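Local coordinates for protein 4-amino-4-deoxychorismate lyase (Legionella pneumophila, PDB 3LUL) that belongs to the fold-type IV, class IV aminotransferase-like family of pyridoxal-phosphate proteins and carries the cofactor covalently bound to a lysine, at residues 185-190 / 216-221; 178-183 / 233-238; 86-91 / 106-111; 29-34 / 48-53. One frame throughout, in Å; residues are numbered along the deposited sequence.

Interaction 1 of 4, residues 185-190 / 216-221; sequences NNILYT and SVQEIS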
loop_
_atom_site.group_PDB
_atom_site.type_symbol
_atom_site.label_atom_id
_atom_site.label_comp_id
_atom_site.label_asym_id
_atom_site.label_seq_id
_atom_site.Cartn_x
_atom_site.Cartn_y
_atom_site.Cartn_z
ATOM N N ASN B 185 -18.275 26.463 -18.347
ATOM C CA ASN B 185 -18.267 27.695 -19.156
ATOM C C ASN B 185 -17.002 27.804 -20.007
ATOM O O ASN B 185 -16.341 28.845 -20.023
ATOM C CB ASN B 185 -18.438 28.956 -18.279
ATOM C CG ASN B 185 -19.641 28.872 -17.347
ATOM O OD1 ASN B 185 -20.664 28.292 -17.699
ATOM N ND2 ASN B 185 -19.510 29.435 -16.142
ATOM N N ASN B 186 -16.667 26.704 -20.694
ATOM C CA ASN B 186 -15.503 26.589 -21.581
ATOM C C ASN B 186 -14.143 26.784 -20.931
ATOM O O ASN B 186 -13.157 27.092 -21.613
ATOM C CB ASN B 186 -15.639 27.552 -22.773
ATOM C CG ASN B 186 -16.819 27.227 -23.643
ATOM O OD1 ASN B 186 -17.207 26.070 -23.752
ATOM N ND2 ASN B 186 -17.381 28.251 -24.302
ATOM N N ILE B 187 -14.091 26.632 -19.621
ATOM C CA ILE B 187 -12.841 26.715 -18.872
ATOM C C ILE B 187 -12.577 25.352 -18.248
ATOM O O ILE B 187 -13.503 24.716 -17.726
ATOM C CB ILE B 187 -12.908 27.792 -17.755
ATOM C CG1 ILE B 187 -13.173 29.181 -18.389
ATOM C CG2 ILE B 187 -11.621 27.761 -16.898
ATOM C CD1 ILE B 187 -13.800 30.203 -17.448
ATOM N N LEU B 188 -11.313 24.927 -18.340
ATOM C CA LEU B 188 -10.865 23.634 -17.825
ATOM C C LEU B 188 -10.400 23.819 -16.385
ATOM O O LEU B 188 -9.700 24.767 -16.098
ATOM C CB LEU B 188 -9.710 23.092 -18.661
ATOM C CG LEU B 188 -10.110 22.473 -19.989
ATOM C CD1 LEU B 188 -9.056 22.763 -21.081
ATOM C CD2 LEU B 188 -10.366 20.975 -19.803
ATOM N N TYR B 189 -10.765 22.887 -15.499
ATOM C CA TYR B 189 -10.325 22.888 -14.106
ATOM C C TYR B 189 -9.786 21.480 -13.756
ATOM O O TYR B 189 -10.274 20.464 -14.279
ATOM C CB TYR B 189 -11.482 23.238 -13.175
ATOM C CG TYR B 189 -12.078 24.604 -13.390
ATOM C CD1 TYR B 189 -13.103 24.801 -14.324
ATOM C CD2 TYR B 189 -11.619 25.700 -12.681
ATOM C CE1 TYR B 189 -13.656 26.092 -14.543
ATOM C CE2 TYR B 189 -12.173 26.967 -12.872
ATOM C CZ TYR B 189 -13.186 27.151 -13.808
ATOM O OH TYR B 189 -13.740 28.363 -13.984
ATOM N N THR B 190 -8.773 21.429 -12.907
ATOM C CA THR B 190 -8.227 20.165 -12.445
ATOM C C THR B 190 -7.592 20.357 -11.059
ATOM O O THR B 190 -7.130 21.446 -10.739
ATOM C CB THR B 190 -7.226 19.605 -13.471
ATOM O OG1 THR B 190 -7.012 18.229 -13.210
ATOM C CG2 THR B 190 -5.882 20.377 -13.473
ATOM N N SER B 216 -7.999 28.213 -21.623
ATOM C CA SER B 216 -7.924 28.497 -20.203
ATOM C C SER B 216 -8.025 27.191 -19.432
ATOM O O SER B 216 -8.984 26.437 -19.643
ATOM C CB SER B 216 -9.048 29.437 -19.762
ATOM O OG SER B 216 -8.906 29.806 -18.393
ATOM N N VAL B 217 -7.028 26.953 -18.565
ATOM C CA VAL B 217 -6.980 25.774 -17.690
ATOM C C VAL B 217 -6.552 26.186 -16.271
ATOM O O VAL B 217 -5.523 26.831 -16.108
ATOM C CB VAL B 217 -6.011 24.701 -18.221
ATOM C CG1 VAL B 217 -4.599 25.269 -18.482
ATOM C CG2 VAL B 217 -5.972 23.539 -17.273
ATOM N N GLN B 218 -7.320 25.789 -15.268
ATOM C CA GLN B 218 -7.094 26.237 -13.906
ATOM C C GLN B 218 -6.833 25.047 -12.991
ATOM O O GLN B 218 -7.681 24.190 -12.861
ATOM C CB GLN B 218 -8.312 27.011 -13.394
ATOM C CG GLN B 218 -8.757 28.205 -14.233
ATOM C CD GLN B 218 -7.643 29.197 -14.478
ATOM O OE1 GLN B 218 -7.265 29.477 -15.621
ATOM N NE2 GLN B 218 -7.103 29.723 -13.404
ATOM N N GLU B 219 -5.667 25.057 -12.346
ATOM C CA GLU B 219 -5.273 24.090 -11.330
ATOM C C GLU B 219 -5.635 24.629 -9.977
ATOM O O GLU B 219 -4.908 25.500 -9.444
ATOM C CB GLU B 219 -3.771 23.830 -11.399
ATOM C CG GLU B 219 -3.343 23.209 -12.723
ATOM C CD GLU B 219 -1.839 23.039 -12.832
ATOM O OE1 GLU B 219 -1.269 22.190 -12.102
ATOM O OE2 GLU B 219 -1.244 23.722 -13.701
ATOM N N ILE B 220 -6.780 24.176 -9.453
ATOM C CA ILE B 220 -7.356 24.683 -8.198
ATOM C C ILE B 220 -7.989 23.550 -7.363
ATOM O O ILE B 220 -8.260 22.456 -7.865
ATOM C CB ILE B 220 -8.444 25.762 -8.428
ATOM C CG1 ILE B 220 -9.674 25.190 -9.165
ATOM C CG2 ILE B 220 -7.869 26.975 -9.173
ATOM C CD1 ILE B 220 -10.867 26.178 -9.248
ATOM N N SER B 221 -8.248 23.844 -6.100
ATOM C CA SER B 221 -8.907 22.877 -5.229
ATOM C C SER B 221 -10.377 22.901 -5.586
ATOM O O SER B 221 -10.978 23.993 -5.729
ATOM C CB SER B 221 -8.691 23.232 -3.760
ATOM O OG SER B 221 -7.318 23.120 -3.426
HETATM O O HOH W 1 -10.554 26.066 -22.120
#
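L188 and Y189 pair in parallel register with V217 and Q218 along strands 187-190 and 217-219, whose short axes run 21° apart. Four backbone bonds alternate between the two strands: S216 O takes L188 N, Q218 N reaches L188 O at 2.7 Å, T190 N binds Q218 O, and I220 N binds T190 O. At the N186 end of the pair a water donates to both N186 O and S216 O, bridging the turn to the residue before the second strand. On one face the Y189 ring leans against its neighbours, with CD2 3.5 Å from I220 CD1 and 3.6 Å from Q218 CB. Both come obliquely to the ring; the Q218 side chain runs alongside Y189 and points the same way. I187 CG2 meets S216 OG at 3.7 Å. On the other face L188 CB lies 4.0 Å from V217 CG2, and T190 CG2 packs beside E219 CG. The carboxylate of E219 turns to a salt bridge with R203, while T190 OG1 bonds to L180 O. Helix 201-212 links the two strands in a beta-alpha-beta unit and covers the L188, V217 face through C210; strand 179-184 flanks 187-190, and helix 258-269 packs on L188.

Interaction 2 of 4, residues 178-183 / 233-238; sequences ANLFLI and VFLTNS
N179 and T236 exchange two backbone hydrogen bonds, N179 N to T236 O at 3.0 Å and T236 N to N179 O at 2.9 Å, and F181 and F234 repeat the exchange two residues along. The bond from F234 N is nearly straight, 171° at its hydrogen. Beside the first pair, a water bridges N179 OD1 (2.8 Å) and T236 OG1, while N179 ND2 is held by L198 O. On the same face the two phenylalanine rings have planes only 1° apart but are slid so far that they barely overlap, their centroids 5.2 Å apart. The closer contact is a CH-pi one: F181 CB sits over one face of the F234 ring, toward its rim, 3.4 Å from CZ. F234 CG stands between its backbone N and carbonyl carbon (chi1 70°). T236 CG2 lies 3.7 Å from F181 CE1, its side chain crossing that of F181 at about a right angle, and I183 CD1 approaches the F234 ring at its edge. The opposite face, with L180, L182, V233 and L235, is aliphatic: L180 CD1 meets V233 CG1. From the loop, A178 CB meets L235 CB at 3.8 Å. These antiparallel strands belong to the larger mixed sheet of this fold-type IV pyridoxal-phosphate protein; just past the second strand, S238 OG hydrogen-bonds a phosphate oxygen of the modified lysine at position 141.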
loop_
_atom_site.group_PDB
_atom_site.type_symbol
_atom_site.label_atom_id
_atom_site.label_comp_id
_atom_site.label_asym_id
_atom_site.label_seq_id
_atom_site.Cartn_x
_atom_site.Cartn_y
_atom_site.Cartn_z
ATOM N N ALA B 178 -6.539 7.367 -12.677
ATOM C CA ALA B 178 -6.616 8.486 -13.587
ATOM C C ALA B 178 -6.811 9.806 -12.856
ATOM O O ALA B 178 -7.364 9.843 -11.740
ATOM C CB ALA B 178 -7.739 8.241 -14.621
ATOM N N ASN B 179 -6.293 10.875 -13.469
ATOM C CA ASN B 179 -6.532 12.222 -13.008
ATOM C C ASN B 179 -7.896 12.687 -13.524
ATOM O O ASN B 179 -8.410 12.159 -14.520
ATOM C CB ASN B 179 -5.423 13.167 -13.491
ATOM C CG ASN B 179 -4.073 12.889 -12.804
ATOM O OD1 ASN B 179 -3.120 12.488 -13.445
ATOM N ND2 ASN B 179 -4.020 13.080 -11.482
ATOM N N LEU B 180 -8.452 13.674 -12.841
ATOM C CA LEU B 180 -9.757 14.250 -13.185
ATOM C C LEU B 180 -9.671 15.681 -13.641
ATOM O O LEU B 180 -8.964 16.502 -13.061
ATOM C CB LEU B 180 -10.697 14.202 -11.980
ATOM C CG LEU B 180 -12.141 14.669 -12.249
ATOM C CD1 LEU B 180 -13.164 13.834 -11.475
ATOM C CD2 LEU B 180 -12.313 16.105 -11.866
ATOM N N PHE B 181 -10.467 15.991 -14.667
ATOM C CA PHE B 181 -10.635 17.340 -15.218
ATOM C C PHE B 181 -12.136 17.601 -15.270
ATOM O O PHE B 181 -12.933 16.674 -15.447
ATOM C CB PHE B 181 -10.056 17.424 -16.642
ATOM C CG PHE B 181 -8.541 17.555 -16.690
ATOM C CD1 PHE B 181 -7.727 16.440 -16.577
ATOM C CD2 PHE B 181 -7.951 18.769 -16.932
ATOM C CE1 PHE B 181 -6.360 16.550 -16.647
ATOM C CE2 PHE B 181 -6.569 18.884 -16.999
ATOM C CZ PHE B 181 -5.781 17.767 -16.838
ATOM N N LEU B 182 -12.525 18.856 -15.146
ATOM C CA LEU B 182 -13.876 19.246 -15.525
ATOM C C LEU B 182 -13.866 20.476 -16.388
ATOM O O LEU B 182 -12.868 21.203 -16.479
ATOM C CB LEU B 182 -14.739 19.410 -14.289
ATOM C CG LEU B 182 -14.288 20.410 -13.254
ATOM C CD1 LEU B 182 -14.857 21.725 -13.704
ATOM C CD2 LEU B 182 -14.738 20.099 -11.795
ATOM N N ILE B 183 -14.989 20.713 -17.041
ATOM C CA ILE B 183 -15.169 21.867 -17.912
ATOM C C ILE B 183 -16.404 22.590 -17.411
ATOM O O ILE B 183 -17.437 21.960 -17.217
ATOM C CB ILE B 183 -15.402 21.489 -19.383
ATOM C CG1 ILE B 183 -14.151 20.803 -19.961
ATOM C CG2 ILE B 183 -15.695 22.727 -20.176
ATOM C CD1 ILE B 183 -14.342 20.251 -21.327
ATOM N N VAL B 233 -17.077 16.310 -17.456
ATOM C CA VAL B 233 -16.071 15.777 -16.578
ATOM C C VAL B 233 -15.399 14.680 -17.349
ATOM O O VAL B 233 -16.063 13.868 -18.037
ATOM C CB VAL B 233 -16.650 15.160 -15.289
ATOM C CG1 VAL B 233 -15.550 14.597 -14.420
ATOM C CG2 VAL B 233 -17.489 16.220 -14.488
ATOM N N PHE B 234 -14.085 14.598 -17.210
ATOM C CA PHE B 234 -13.316 13.514 -17.913
ATOM C C PHE B 234 -12.033 13.148 -17.171
ATOM O O PHE B 234 -11.563 13.870 -16.294
ATOM C CB PHE B 234 -13.039 13.874 -19.392
ATOM C CG PHE B 234 -12.036 14.988 -19.602
ATOM C CD1 PHE B 234 -10.670 14.726 -19.606
ATOM C CD2 PHE B 234 -12.463 16.303 -19.777
ATOM C CE1 PHE B 234 -9.756 15.751 -19.832
ATOM C CE2 PHE B 234 -11.550 17.347 -19.993
ATOM C CZ PHE B 234 -10.209 17.077 -20.016
ATOM N N LEU B 235 -11.487 11.991 -17.504
ATOM C CA LEU B 235 -10.304 11.456 -16.816
ATOM C C LEU B 235 -9.145 11.273 -17.778
ATOM O O LEU B 235 -9.361 11.137 -18.969
ATOM C CB LEU B 235 -10.633 10.105 -16.234
ATOM C CG LEU B 235 -11.902 10.024 -15.380
ATOM C CD1 LEU B 235 -12.190 8.557 -14.997
ATOM C CD2 LEU B 235 -11.772 10.897 -14.148
ATOM N N THR B 236 -7.927 11.223 -17.250
ATOM C CA THR B 236 -6.754 11.090 -18.090
ATOM C C THR B 236 -5.794 10.065 -17.489
ATOM O O THR B 236 -5.580 10.030 -16.275
ATOM C CB THR B 236 -5.990 12.456 -18.269
ATOM O OG1 THR B 236 -5.474 12.908 -17.006
ATOM C CG2 THR B 236 -6.898 13.578 -18.851
ATOM N N ASN B 237 -5.219 9.247 -18.358
ATOM C CA ASN B 237 -4.062 8.430 -18.034
ATOM C C ASN B 237 -3.352 7.972 -19.311
ATOM O O ASN B 237 -3.843 8.215 -20.415
ATOM C CB ASN B 237 -4.401 7.267 -17.092
ATOM C CG ASN B 237 -5.299 6.206 -17.714
ATOM O OD1 ASN B 237 -5.368 6.055 -18.929
ATOM N ND2 ASN B 237 -5.971 5.434 -16.858
ATOM N N SER B 238 -2.185 7.358 -19.155
ATOM C CA SER B 238 -1.317 7.086 -20.315
ATOM C C SER B 238 -1.909 6.020 -21.185
ATOM O O SER B 238 -1.794 6.100 -22.385
ATOM C CB SER B 238 0.081 6.610 -19.873
ATOM O OG SER B 238 0.821 7.659 -19.348
HETATM O O HOH W 2 -2.803 11.941 -16.138
#

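Interaction 3 of 4, residues 86-91 / 106-111; sequences IKAILS and SQLIFQ
A88 CB rests 3.8 Å from F110 CE1, meeting the ring obliquely, while I86 CG2 comes to the edge of the same ring near its plane. Farther along this face L108 CD1 reaches across to L90 CB at 4.1 Å and lies 3.4 Å from I89 O. L90 CD1, set by chi2 (71°), lies 3.9 Å from S106 OG. On the other face S91 OG lies close against Q107 CB, at 3.2 Å. The backbones pair as antiparallel strands: K87 with Q111, I89 with I109 and S91 with Q107 each exchange two hydrogen bonds, the last from Q107 N to S91 O being weak at 3.3 Å. Strands 84-91 and 106-113 are neighbours in the mixed sheet of the N-terminal part of this class IV aminotransferase-like fold. Helix 65-78 covers the face carrying A88 and F110, with W68 on A88 and L72 on F110, and L50 and A54 of helix 43-57 pack on L90. The serine hydroxyls are held from outside the pair, S91 OG by D21 and S106 OG by P60 O and T4. The face bearing I89 and I109 meets I19 of the second subunit, which also packs on Q111, while L25 of that subunit packs on K87.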
loop_
_atom_site.group_PDB
_atom_site.type_symbol
_atom_site.label_atom_id
_atom_site.label_comp_id
_atom_site.label_asym_id
_atom_site.label_seq_id
_atom_site.Cartn_x
_atom_site.Cartn_y
_atom_site.Cartn_z
ATOM N N ILE B 86 3.475 -1.260 -22.054
ATOM C CA ILE B 86 4.570 -1.859 -21.293
ATOM C C ILE B 86 4.508 -1.360 -19.852
ATOM O O ILE B 86 4.321 -0.170 -19.616
ATOM C CB ILE B 86 5.979 -1.491 -21.830
ATOM C CG1 ILE B 86 6.256 -2.073 -23.201
ATOM C CG2 ILE B 86 7.072 -2.012 -20.864
ATOM C CD1 ILE B 86 7.564 -1.576 -23.806
ATOM N N LYS B 87 4.617 -2.288 -18.901
ATOM C CA LYS B 87 4.689 -1.935 -17.469
ATOM C C LYS B 87 6.108 -2.174 -16.985
ATOM O O LYS B 87 6.664 -3.246 -17.202
ATOM C CB LYS B 87 3.687 -2.746 -16.662
ATOM C CG LYS B 87 3.527 -2.275 -15.215
ATOM C CD LYS B 87 2.370 -3.020 -14.495
ATOM C CE LYS B 87 2.387 -2.741 -12.987
ATOM N NZ LYS B 87 1.143 -3.270 -12.296
ATOM N N ALA B 88 6.717 -1.160 -16.382
ATOM C CA ALA B 88 8.047 -1.280 -15.744
ATOM C C ALA B 88 7.807 -1.314 -14.246
ATOM O O ALA B 88 7.061 -0.494 -13.747
ATOM C CB ALA B 88 8.894 -0.103 -16.078
ATOM N N ILE B 89 8.356 -2.307 -13.546
ATOM C CA ILE B 89 8.272 -2.394 -12.095
ATOM C C ILE B 89 9.686 -2.353 -11.529
ATOM O O ILE B 89 10.516 -3.139 -11.947
ATOM C CB ILE B 89 7.570 -3.690 -11.605
ATOM C CG1 ILE B 89 6.181 -3.844 -12.240
ATOM C CG2 ILE B 89 7.421 -3.666 -10.084
ATOM C CD1 ILE B 89 5.498 -5.193 -11.864
ATOM N N LEU B 90 9.935 -1.414 -10.605
ATOM C CA LEU B 90 11.234 -1.240 -9.928
ATOM C C LEU B 90 11.030 -1.632 -8.469
ATOM O O LEU B 90 10.199 -1.033 -7.768
ATOM C CB LEU B 90 11.686 0.216 -9.972
ATOM C CG LEU B 90 13.020 0.565 -9.322
ATOM C CD1 LEU B 90 14.165 0.022 -10.143
ATOM C CD2 LEU B 90 13.148 2.094 -9.145
ATOM N N SER B 91 11.752 -2.654 -8.029
ATOM C CA SER B 91 11.683 -3.120 -6.644
ATOM C C SER B 91 12.852 -2.591 -5.866
ATOM O O SER B 91 13.911 -2.315 -6.434
ATOM C CB SER B 91 11.745 -4.636 -6.577
ATOM O OG SER B 91 13.020 -5.119 -6.937
ATOM N N SER B 106 18.619 -2.481 -6.671
ATOM C CA SER B 106 17.236 -2.500 -7.119
ATOM C C SER B 106 17.097 -3.354 -8.388
ATOM O O SER B 106 18.069 -3.617 -9.104
ATOM C CB SER B 106 16.710 -1.076 -7.313
ATOM O OG SER B 106 17.507 -0.331 -8.217
ATOM N N GLN B 107 15.876 -3.814 -8.633
ATOM C CA GLN B 107 15.612 -4.761 -9.688
ATOM C C GLN B 107 14.519 -4.145 -10.538
ATOM O O GLN B 107 13.577 -3.575 -10.026
ATOM C CB GLN B 107 15.187 -6.105 -9.101
ATOM C CG GLN B 107 16.046 -6.582 -7.908
ATOM C CD GLN B 107 17.327 -7.237 -8.339
ATOM O OE1 GLN B 107 17.303 -8.160 -9.155
ATOM N NE2 GLN B 107 18.466 -6.767 -7.806
ATOM N N LEU B 108 14.672 -4.240 -11.840
ATOM C CA LEU B 108 13.714 -3.702 -12.763
ATOM C C LEU B 108 13.216 -4.840 -13.648
ATOM O O LEU B 108 14.039 -5.640 -14.149
ATOM C CB LEU B 108 14.410 -2.628 -13.563
ATOM C CG LEU B 108 13.678 -1.675 -14.479
ATOM C CD1 LEU B 108 12.435 -1.031 -13.805
ATOM C CD2 LEU B 108 14.687 -0.641 -14.950
ATOM N N ILE B 109 11.892 -4.951 -13.804
ATOM C CA ILE B 109 11.274 -5.889 -14.739
ATOM C C ILE B 109 10.358 -5.129 -15.709
ATOM O O ILE B 109 9.610 -4.236 -15.305
ATOM C CB ILE B 109 10.504 -7.010 -14.017
ATOM C CG1 ILE B 109 11.494 -7.915 -13.269
ATOM C CG2 ILE B 109 9.602 -7.850 -15.005
ATOM C CD1 ILE B 109 10.816 -9.041 -12.432
ATOM N N PHE B 110 10.455 -5.479 -16.994
ATOM C CA PHE B 110 9.529 -4.973 -18.017
ATOM C C PHE B 110 8.629 -6.071 -18.551
ATOM O O PHE B 110 9.080 -7.192 -18.811
ATOM C CB PHE B 110 10.292 -4.406 -19.206
ATOM C CG PHE B 110 11.233 -3.304 -18.857
ATOM C CD1 PHE B 110 10.789 -1.979 -18.894
ATOM C CD2 PHE B 110 12.570 -3.571 -18.539
ATOM C CE1 PHE B 110 11.658 -0.941 -18.603
ATOM C CE2 PHE B 110 13.442 -2.535 -18.252
ATOM C CZ PHE B 110 12.991 -1.224 -18.292
ATOM N N GLN B 111 7.356 -5.748 -18.696
ATOM C CA GLN B 111 6.363 -6.678 -19.248
ATOM C C GLN B 111 5.447 -5.958 -20.225
ATOM O O GLN B 111 4.990 -4.857 -19.944
ATOM C CB GLN B 111 5.507 -7.257 -18.132
ATOM C CG GLN B 111 6.250 -8.268 -17.267
ATOM C CD GLN B 111 6.583 -9.574 -18.004
ATOM O OE1 GLN B 111 7.759 -9.907 -18.238
ATOM N NE2 GLN B 111 5.549 -10.325 -18.356
#

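Interaction 4 of 4, residues 29-34 / 48-53; sequences LFETIR and ERLGNS
E31 lays its carboxylate against the edge of the R49 guanidinium in a side-on, two-point salt bridge. R49 NH2 donates to E31 OE1 at 2.8 Å and R49 NE to E31 OE2 at 2.9 Å, the latter nearly straight at 172° and received on the syn lone pair. The two flat groups are nearly coplanar, 21° apart, and the paired bonds restrain both from rotating. The bend of E31 at chi2 (-69°) puts CD, and with it the carboxylate, beside R49, which bends at chi3 to set NE. E31 CG packs on L50 CB at 3.8 Å, the two side chains sliding past each other in opposite directions. L29, on the same side of the strand, brings CB to within 3.6 Å of L50 CD1 and sets CD1 3.7 Å from S53 CB. Helix 43-57 follows strand 28-36 after the short strand 39-40 and packs on the N-terminal sheet of this class IV aminotransferase-like fold, running back along the strand nearly antiparallel, with the axes of the short segments 8.7 Å apart at closest. R49 reaches the cofactor: NH1 hydrogen-bonds a phosphate oxygen of the modified lysine at position 141 and also P199 O. E31 thus probably helps position, as a second-shell residue, the arginine that bonds the phosphate, and H46 ND1 also hydrogen-bonds OE1. I201 of helix 201-212 packs on both E31 and R49.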
loop_
_atom_site.group_PDB
_atom_site.type_symbol
_atom_site.label_atom_id
_atom_site.label_comp_id
_atom_site.label_asym_id
_atom_site.label_seq_id
_atom_site.Cartn_x
_atom_site.Cartn_y
_atom_site.Cartn_z
ATOM N N LEU B 29 7.956 0.572 -7.220
ATOM C CA LEU B 29 7.383 1.636 -8.018
ATOM C C LEU B 29 7.078 1.093 -9.394
ATOM O O LEU B 29 7.708 0.119 -9.839
ATOM C CB LEU B 29 8.367 2.808 -8.137
ATOM C CG LEU B 29 8.745 3.506 -6.835
ATOM C CD1 LEU B 29 10.017 4.350 -7.025
ATOM C CD2 LEU B 29 7.507 4.336 -6.309
ATOM N N PHE B 30 6.129 1.714 -10.096
ATOM C CA PHE B 30 5.882 1.284 -11.466
ATOM C C PHE B 30 5.582 2.441 -12.407
ATOM O O PHE B 30 5.246 3.548 -11.988
ATOM C CB PHE B 30 4.740 0.248 -11.533
ATOM C CG PHE B 30 3.380 0.823 -11.362
ATOM C CD1 PHE B 30 2.847 1.029 -10.098
ATOM C CD2 PHE B 30 2.591 1.121 -12.467
ATOM C CE1 PHE B 30 1.577 1.569 -9.936
ATOM C CE2 PHE B 30 1.318 1.660 -12.323
ATOM C CZ PHE B 30 0.801 1.890 -11.057
ATOM N N GLU B 31 5.701 2.133 -13.701
ATOM C CA GLU B 31 5.282 3.036 -14.761
ATOM C C GLU B 31 4.538 2.189 -15.789
ATOM O O GLU B 31 4.985 1.075 -16.109
ATOM C CB GLU B 31 6.482 3.673 -15.454
ATOM C CG GLU B 31 7.146 4.740 -14.635
ATOM C CD GLU B 31 6.292 5.984 -14.470
ATOM O OE1 GLU B 31 5.370 6.232 -15.274
ATOM O OE2 GLU B 31 6.549 6.744 -13.518
ATOM N N THR B 32 3.431 2.717 -16.285
ATOM C CA THR B 32 2.663 2.045 -17.317
ATOM C C THR B 32 2.705 2.939 -18.569
ATOM O O THR B 32 2.289 4.083 -18.555
ATOM C CB THR B 32 1.237 1.661 -16.811
ATOM O OG1 THR B 32 0.487 1.070 -17.872
ATOM C CG2 THR B 32 0.492 2.858 -16.246
ATOM N N ILE B 33 3.276 2.393 -19.630
ATOM C CA ILE B 33 3.683 3.147 -20.808
ATOM C C ILE B 33 2.863 2.666 -22.011
ATOM O O ILE B 33 2.817 1.488 -22.305
ATOM C CB ILE B 33 5.162 2.946 -21.089
ATOM C CG1 ILE B 33 6.037 3.359 -19.910
ATOM C CG2 ILE B 33 5.629 3.732 -22.333
ATOM C CD1 ILE B 33 7.379 2.606 -19.867
ATOM N N ARG B 34 2.230 3.603 -22.683
ATOM C CA ARG B 34 1.531 3.292 -23.901
ATOM C C ARG B 34 2.526 3.041 -25.026
ATOM O O ARG B 34 3.517 3.763 -25.168
ATOM C CB ARG B 34 0.600 4.421 -24.260
ATOM C CG ARG B 34 -0.274 4.113 -25.488
ATOM C CD ARG B 34 -1.448 5.073 -25.530
ATOM N NE ARG B 34 -2.241 4.944 -26.755
ATOM C CZ ARG B 34 -3.402 5.568 -26.998
ATOM N NH1 ARG B 34 -3.973 6.385 -26.099
ATOM N NH2 ARG B 34 -4.012 5.361 -28.163
ATOM N N GLU B 48 11.742 9.837 -16.128
ATOM C CA GLU B 48 11.978 10.965 -15.218
ATOM C C GLU B 48 11.211 10.781 -13.923
ATOM O O GLU B 48 11.737 10.965 -12.836
ATOM C CB GLU B 48 11.538 12.256 -15.896
ATOM C CG GLU B 48 11.593 13.514 -15.061
ATOM C CD GLU B 48 11.053 14.745 -15.799
ATOM O OE1 GLU B 48 10.030 14.656 -16.531
ATOM O OE2 GLU B 48 11.671 15.811 -15.645
ATOM N N ARG B 49 9.925 10.479 -14.052
ATOM C CA ARG B 49 9.068 10.336 -12.891
ATOM C C ARG B 49 9.516 9.150 -12.042
ATOM O O ARG B 49 9.621 9.243 -10.836
ATOM C CB ARG B 49 7.601 10.144 -13.310
ATOM C CG ARG B 49 6.682 10.004 -12.096
ATOM C CD ARG B 49 5.222 10.125 -12.460
ATOM N NE ARG B 49 4.781 9.017 -13.312
ATOM C CZ ARG B 49 3.584 8.969 -13.890
ATOM N NH1 ARG B 49 2.664 9.914 -13.639
ATOM N NH2 ARG B 49 3.276 7.951 -14.671
ATOM N N LEU B 50 9.802 8.034 -12.691
ATOM C CA LEU B 50 10.256 6.822 -11.958
ATOM C C LEU B 50 11.523 7.131 -11.197
ATOM O O LEU B 50 11.623 6.774 -10.021
ATOM C CB LEU B 50 10.428 5.615 -12.889
ATOM C CG LEU B 50 10.913 4.284 -12.303
ATOM C CD1 LEU B 50 10.058 3.884 -11.122
ATOM C CD2 LEU B 50 10.944 3.219 -13.416
ATOM N N GLY B 51 12.461 7.842 -11.833
ATOM C CA GLY B 51 13.723 8.180 -11.181
ATOM C C GLY B 51 13.543 9.147 -10.027
ATOM O O GLY B 51 14.192 9.007 -8.990
ATOM N N ASN B 52 12.676 10.138 -10.204
ATOM C CA ASN B 52 12.363 11.107 -9.129
ATOM C C ASN B 52 11.776 10.427 -7.883
ATOM O O ASN B 52 12.186 10.712 -6.754
ATOM C CB ASN B 52 11.381 12.188 -9.592
ATOM C CG ASN B 52 12.005 13.198 -10.521
ATOM O OD1 ASN B 52 13.221 13.312 -10.598
ATOM N ND2 ASN B 52 11.160 13.935 -11.255
ATOM N N SER B 53 10.837 9.526 -8.111
ATOM C CA SER B 53 10.251 8.705 -7.058
ATOM C C SER B 53 11.247 7.782 -6.408
ATOM O O SER B 53 11.232 7.685 -5.192
ATOM C CB SER B 53 9.064 7.894 -7.565
ATOM O OG SER B 53 8.041 8.795 -7.964
#

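Overall arrangement
Interactions 3 and 4 share the N-terminal sheet, their strands 84-91 and 28-36 being neighbours joined by backbone bonds such as I33 N to I86 O. Interactions 1 and 2 share the larger sheet through adjacent strands 179-184 and 187-190, with interaction 1 nested inside the loop closed by interaction 2. Interactions 2, 3 and 4 are buried; interaction 1 is partly buried and lies farthest from the chain centre. Three contacts rest on backbone ladders, parallel in interaction 1 and antiparallel in 2 and 3, whereas interaction 4 joins helix to strand mainly through side chains, with a salt bridge as its polar part. Interactions 2 and 4 meet at S238 and R34, and each sends one residue to the cofactor phosphate.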